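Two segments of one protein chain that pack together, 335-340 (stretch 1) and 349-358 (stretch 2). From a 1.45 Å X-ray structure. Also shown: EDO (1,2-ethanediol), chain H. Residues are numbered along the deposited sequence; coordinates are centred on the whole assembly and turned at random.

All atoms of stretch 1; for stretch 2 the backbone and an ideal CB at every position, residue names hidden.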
# COMPACT_ATOMS: atom_id res chain seq x y z
N LYS A 335 -4.19 16.36 -1.88
CA LYS A 335 -2.79 16.11 -2.15
C LYS A 335 -2.62 15.44 -3.50
O LYS A 335 -3.41 14.57 -3.89
CB LYS A 335 -2.20 15.22 -1.05
CG LYS A 335 -2.37 15.81 0.34
CD LYS A 335 -2.00 14.82 1.42
CE LYS A 335 -2.32 15.34 2.80
NZ LYS A 335 -3.78 15.42 3.00
N GLN A 336 -1.56 15.84 -4.20
CA GLN A 336 -1.24 15.38 -5.55
C GLN A 336 0.08 14.62 -5.56
O GLN A 336 1.03 15.00 -4.87
CB GLN A 336 -1.08 16.58 -6.48
CG GLN A 336 -2.26 17.55 -6.47
CD GLN A 336 -2.28 18.45 -5.26
OE1 GLN A 336 -1.27 19.03 -4.88
NE2 GLN A 336 -3.46 18.62 -4.68
N THR A 337 0.15 13.56 -6.37
CA THR A 337 1.38 12.78 -6.50
C THR A 337 2.46 13.61 -7.17
O THR A 337 2.21 14.28 -8.17
CB THR A 337 1.13 11.54 -7.36
OG1 THR A 337 -0.19 11.04 -7.14
CG2 THR A 337 2.14 10.46 -7.05
N ARG A 338 3.67 13.51 -6.62
CA ARG A 338 4.88 14.12 -7.17
C ARG A 338 5.97 13.06 -7.27
O ARG A 338 5.97 12.06 -6.54
CB ARG A 338 5.37 15.25 -6.27
CG ARG A 338 4.34 16.34 -6.06
CD ARG A 338 3.89 16.46 -4.61
NE ARG A 338 2.76 17.38 -4.52
CZ ARG A 338 2.85 18.70 -4.47
NH1 ARG A 338 4.03 19.30 -4.51
NH2 ARG A 338 1.76 19.44 -4.40
N HIS A 339 6.92 13.29 -8.19
CA HIS A 339 7.96 12.30 -8.47
C HIS A 339 9.31 12.82 -8.02
O HIS A 339 9.68 13.97 -8.33
CB HIS A 339 8.02 11.96 -9.96
CG HIS A 339 8.81 10.73 -10.23
ND1 HIS A 339 8.30 9.48 -9.95
CD2 HIS A 339 10.09 10.54 -10.63
CE1 HIS A 339 9.22 8.57 -10.22
NE2 HIS A 339 10.31 9.19 -10.63
N VAL A 340 10.06 11.96 -7.31
CA VAL A 340 11.39 12.28 -6.78
C VAL A 340 12.32 11.15 -7.20
O VAL A 340 11.91 10.00 -7.28
CB VAL A 340 11.31 12.36 -5.24
CG1 VAL A 340 12.70 12.37 -4.59
CG2 VAL A 340 10.48 13.56 -4.82
N UNK A 349 13.88 16.49 -8.24
CA UNK A 349 12.47 16.34 -8.55
C UNK A 349 11.55 17.02 -7.56
O UNK A 349 11.86 18.09 -7.04
CB UNK A 349 12.12 14.85 -8.62
N UNK A 350 10.41 16.39 -7.32
CA UNK A 350 9.36 16.97 -6.52
C UNK A 350 8.24 17.58 -7.32
O UNK A 350 7.32 18.13 -6.73
CB UNK A 350 9.95 18.03 -5.59
N UNK A 351 8.31 17.50 -8.65
CA UNK A 351 7.26 18.06 -9.49
C UNK A 351 6.02 17.17 -9.50
O UNK A 351 6.11 15.95 -9.39
CB UNK A 351 7.78 18.26 -10.92
N UNK A 352 4.86 17.81 -9.60
CA UNK A 352 3.60 17.08 -9.71
C UNK A 352 3.59 16.27 -10.99
O UNK A 352 4.04 16.73 -12.05
CB UNK A 352 2.41 18.04 -9.67
N UNK A 353 3.04 15.06 -10.90
CA UNK A 353 2.85 14.23 -12.08
C UNK A 353 1.86 14.88 -13.03
O UNK A 353 2.14 15.05 -14.22
CB UNK A 353 2.37 12.83 -11.69
N UNK A 354 0.69 15.26 -12.52
CA UNK A 354 -0.34 15.91 -13.32
C UNK A 354 -0.12 17.42 -13.20
O UNK A 354 -0.32 17.98 -12.11
CB UNK A 354 -1.74 15.51 -12.87
N UNK A 355 0.29 18.11 -14.27
CA UNK A 355 0.63 19.53 -14.14
C UNK A 355 -0.57 20.36 -13.71
O UNK A 355 -1.69 20.17 -14.18
CB UNK A 355 1.18 20.07 -15.46
N UNK A 356 -0.33 21.29 -12.78
CA UNK A 356 -1.31 22.27 -12.33
C UNK A 356 -2.56 21.65 -11.71
O UNK A 356 -3.58 22.33 -11.55
CB UNK A 356 -1.72 23.16 -13.51
N UNK A 357 -2.53 20.38 -11.34
CA UNK A 357 -3.71 19.77 -10.74
C UNK A 357 -3.73 20.07 -9.25
O UNK A 357 -2.69 20.03 -8.58
CB UNK A 357 -3.73 18.26 -10.99
N UNK A 358 -4.90 20.43 -8.74
CA UNK A 358 -5.03 20.88 -7.36
C UNK A 358 -5.97 20.01 -6.54
O UNK A 358 -6.26 20.36 -5.39
CB UNK A 358 -5.52 22.33 -7.33
C1 EDO H . -4.33 12.05 4.57
O1 EDO H . -4.31 12.39 3.17
C2 EDO H . -3.16 12.68 5.33
O2 EDO H . -3.38 14.10 5.54

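Stretch 2 runs antiparallel to the strand of stretch 1, and three backbone hydrogen bonds join them. At position 349 the ideal CB points toward stretch 1 and would lie 2.6 Å from His 339 O, a clash, and 3.2 Å from Val 340 CA. With phi at 105°, the position has little room for anything but glycine, and the deposited residue is Gly 349.

At 350 the ideal CB points away and is 4.6 Å from Val 340 CG2, so stretch 1 raises no objection to a side chain. The backbone does: at phi/psi of 100/1° a CB would be jammed against the preceding carbonyl oxygen. Gly 350 fits, and its N donates to His 339 O (2.7 Å).

Position 351 has ordinary strand angles, and its ideal CB comes no closer than 5.4 Å to His 339 O. With so little contact, many polar or small residues would serve. It is Asp 351, whose carbonyl O accepts from His 339 N (3.0 Å); its carboxylate stays clear of stretch 1.

At 352 CA-to-CB leads away overall, yet the ideal CB is 4.0 Å from Thr 337 O and 4.4 Å from Arg 338 CG. A long aliphatic chain could run beside Gln 336 and Arg 338, while the guanidinium would seem to favour an acid or a neutral residue. The deposited Lys 352, though cationic, lays CG over one face of the guanidinium and brings CE to 3.5 Å from Gln 336 OE1. The like charges, Arg 338 NH2 and Lys 352 NZ, are 4.4 Å apart; NZ donates to the carbonyl O of residue 357 (2.9 Å) and forms a salt bridge with the side chain of 358.

The ideal CB of 353 points toward stretch 1, 3.8 Å from Thr 337 O and with the Thr 337 side chain nearby. A compact apolar residue would suit. Val 353 places CG2 4.2 Å from Thr 337 CB, while its N donates to Thr 337 O (3.0 Å).

Stretch 1 does not constrain 354 to 356, but the backbone does: phi of -63° suits proline at 355, and the positive phi of 60° at 356 favours glycine or asparagine, though others are tolerated. Ile 354, Pro 355 and Gln 356 are deposited, in a type II turn that ends at 357.

At 357 the ideal CB lies 4.8 Å from Gln 336 CG, so an aromatic or aliphatic group could rest there; Tyr 357 brings CD2 to 4.0 Å from that carbon. At 358, CA-to-CB leads away and polar residues would suit; Glu 358 is the partner of Lys 352.

Stretch 2 349-358: GGDKVIPQYE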
# COMPACT_ATOMS: atom_id res chain seq x y z
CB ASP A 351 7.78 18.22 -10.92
CG ASP A 351 9.03 19.10 -10.98
OD1 ASP A 351 8.90 20.31 -10.73
OD2 ASP A 351 10.13 18.57 -11.27
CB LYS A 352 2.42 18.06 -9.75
CG LYS A 352 2.14 18.79 -8.45
CD LYS A 352 0.99 19.78 -8.64
CE LYS A 352 0.68 20.54 -7.38
NZ LYS A 352 -0.37 21.57 -7.65
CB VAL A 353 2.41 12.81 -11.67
CG1 VAL A 353 2.06 11.99 -12.91
CG2 VAL A 353 3.50 12.09 -10.84
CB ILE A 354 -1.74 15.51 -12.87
CG1 ILE A 354 -1.88 13.98 -12.94
CG2 ILE A 354 -2.77 16.22 -13.76
CD1 ILE A 354 -3.21 13.42 -12.40
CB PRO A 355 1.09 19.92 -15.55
CG PRO A 355 1.18 18.69 -16.34
CD PRO A 355 0.39 17.62 -15.65
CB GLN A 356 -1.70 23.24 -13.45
CG GLN A 356 -0.58 24.21 -13.86
CD GLN A 356 0.39 23.60 -14.86
OE1 GLN A 356 -0.03 23.05 -15.89
NE2 GLN A 356 1.68 23.72 -14.58
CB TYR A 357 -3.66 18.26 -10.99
CG TYR A 357 -4.86 17.44 -10.54
CD1 TYR A 357 -6.10 17.50 -11.19
CD2 TYR A 357 -4.74 16.58 -9.47
CE1 TYR A 357 -7.18 16.72 -10.75
CE2 TYR A 357 -5.80 15.81 -9.04
CZ TYR A 357 -7.00 15.87 -9.67
OH TYR A 357 -8.03 15.07 -9.19
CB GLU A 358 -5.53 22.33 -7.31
CG GLU A 358 -4.68 23.32 -8.10
CD GLU A 358 -3.31 23.56 -7.49
OE1 GLU A 358 -2.51 24.29 -8.10
OE2 GLU A 358 -3.02 23.00 -6.40
O HOH W 1 -0.25 14.52 -9.62
O HOH W 2 6.70 18.20 -4.16
O HOH W 3 10.06 15.69 -10.54
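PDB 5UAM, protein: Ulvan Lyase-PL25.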